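Local coordinates for protein acetylene hydratase (Pelobacter acetylenicus, PDB 2E7Z) that catalyses the hydration of acetylene to acetaldehyde, using a tungsten bis(molybdopterin guanine dinucleotide) cofactor and a [4Fe-4S] cluster, at residues A88-L91 with K92-A96. Residues are numbered along the deposited sequence; the frame is centred on the assembly and turned at random.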
loop_
_atom_site.group_PDB
_atom_site.type_symbol
_atom_site.label_atom_id
_atom_site.label_comp_id
_atom_site.label_asym_id
_atom_site.label_seq_id
_atom_site.Cartn_x
_atom_site.Cartn_y
_atom_site.Cartn_z
ATOM N N ALA A 88 -11.811 -3.801 26.696
ATOM C CA ALA A 88 -12.264 -2.469 27.090
ATOM C C ALA A 88 -11.746 -2.091 28.483
ATOM O O ALA A 88 -11.269 -0.970 28.709
ATOM C CB ALA A 88 -13.790 -2.386 27.046
ATOM N N GLU A 89 -11.822 -3.046 29.415
ATOM C CA GLU A 89 -11.339 -2.781 30.760
ATOM C C GLU A 89 -9.848 -2.410 30.756
ATOM O O GLU A 89 -9.439 -1.447 31.402
ATOM C CB GLU A 89 -11.558 -4.001 31.655
ATOM C CG GLU A 89 -11.007 -3.829 33.073
ATOM C CD GLU A 89 -11.017 -5.130 33.868
ATOM O OE1 GLU A 89 -11.207 -6.226 33.270
ATOM O OE2 GLU A 89 -10.824 -5.054 35.102
ATOM N N LYS A 90 -9.045 -3.189 30.025
ATOM C CA LYS A 90 -7.612 -2.924 29.972
ATOM C C LYS A 90 -7.286 -1.632 29.219
ATOM O O LYS A 90 -6.426 -0.865 29.641
ATOM C CB LYS A 90 -6.861 -4.103 29.358
ATOM C CG LYS A 90 -5.350 -3.921 29.373
ATOM C CD LYS A 90 -4.580 -5.228 29.580
ATOM C CE LYS A 90 -3.310 -4.966 30.387
ATOM N NZ LYS A 90 -2.389 -6.118 30.438
ATOM N N LEU A 91 -7.982 -1.383 28.111
ATOM C CA LEU A 91 -7.777 -0.144 27.375
ATOM C C LEU A 91 -8.131 1.091 28.222
ATOM O O LEU A 91 -7.434 2.097 28.179
ATOM C CB LEU A 91 -8.620 -0.160 26.108
ATOM C CG LEU A 91 -8.462 1.035 25.172
ATOM C CD1 LEU A 91 -7.028 1.115 24.695
ATOM C CD2 LEU A 91 -9.434 0.868 24.017
ATOM N N LYS A 92 -9.221 1.013 28.990
ATOM C CA LYS A 92 -9.568 2.128 29.878
ATOM C C LYS A 92 -8.441 2.432 30.861
ATOM O O LYS A 92 -8.110 3.595 31.095
ATOM C CB LYS A 92 -10.853 1.827 30.659
ATOM C CG LYS A 92 -12.100 1.962 29.818
ATOM C CD LYS A 92 -13.309 1.383 30.567
ATOM C CE LYS A 92 -14.553 1.474 29.717
ATOM N NZ LYS A 92 -15.732 0.886 30.431
ATOM N N LYS A 93 -7.855 1.392 31.441
ATOM C CA LYS A 93 -6.739 1.574 32.379
ATOM C C LYS A 93 -5.523 2.190 31.697
ATOM O O LYS A 93 -4.871 3.091 32.253
ATOM C CB LYS A 93 -6.354 0.244 33.050
ATOM C CG LYS A 93 -7.400 -0.262 34.038
ATOM C CD LYS A 93 -7.077 -1.690 34.503
ATOM C CE LYS A 93 -5.900 -1.732 35.485
ATOM N NZ LYS A 93 -6.138 -0.867 36.698
ATOM N N ILE A 94 -5.228 1.708 30.489
ATOM C CA ILE A 94 -4.100 2.218 29.733
ATOM C C ILE A 94 -4.302 3.709 29.392
ATOM O O ILE A 94 -3.399 4.555 29.576
ATOM C CB ILE A 94 -3.854 1.349 28.482
ATOM C CG1 ILE A 94 -3.323 -0.020 28.925
ATOM C CG2 ILE A 94 -2.873 2.050 27.532
ATOM C CD1 ILE A 94 -3.380 -1.060 27.810
ATOM N N ILE A 95 -5.498 4.040 28.911
ATOM C CA ILE A 95 -5.815 5.428 28.539
ATOM C C ILE A 95 -5.841 6.347 29.762
ATOM O O ILE A 95 -5.416 7.481 29.686
ATOM C CB ILE A 95 -7.146 5.533 27.733
ATOM C CG1 ILE A 95 -6.952 4.911 26.344
ATOM C CG2 ILE A 95 -7.654 7.004 27.648
ATOM C CD1 ILE A 95 -8.264 4.841 25.551
ATOM N N ALA A 96 -6.313 5.846 30.894
ATOM C CA ALA A 96 -6.316 6.679 32.107
ATOM C C ALA A 96 -4.890 7.029 32.526
ATOM O O ALA A 96 -4.642 8.099 33.059
ATOM C CB ALA A 96 -7.027 5.961 33.222
#
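Leu91 overlaps the end of Ile95 one turn further along helix 80-98, its CG lying 3.8 Å from Ile95 CD1 and its CD1 branch 4.0 Å from the same methyl. With CG anti to the backbone N (chi1 -177°), Leu91 carries its branch point beside its own carbonyl carbon and hence on the side of the next turn, where Ile95 CD1 meets it. Ile95 CG1 stands beside its own backbone N (chi1 -69°), which brings it back over the preceding turn to rest 3.4 Å from Leu91 O. The backbone joins the same pair: Ile95 N donates to Leu91 O at 2.8 Å, with 167° at the hydrogen. Ile94 repeats the arrangement on Lys90, its CG1 lying 3.3 Å from Lys90 O and its CD1 reaching the aliphatic CG of the lysine in the conformer described, while its N bonds to Lys90 O. Lys92 N bonds to Ala88 O, and Lys93 N to Glu89 O, the longest of the four bonds at 3.3 Å, completing an unbroken i to i+4 series. Lys92 also lays its CG 3.2 Å from Ala88 O, and its NZ hydrogen-bonds Arg501 O. Leu91 and Ile94 both pack on Ala408 at the start of strand 408-412, and Ile94 also touches Leu435 at the start of strand 435-440, placing the helix beside these strand ends. With an alanine here in place of Leu91, Ile95 CD1 would probably lose the CG and CD1 it rests on, and a gap is likely to open toward Ala408 and Met502. The local chemistry is thus that of an amphipathic helix, joined within by main-chain bonds and apolar overlap and to its surroundings by apolar packing and a lysine-to-carbonyl bond.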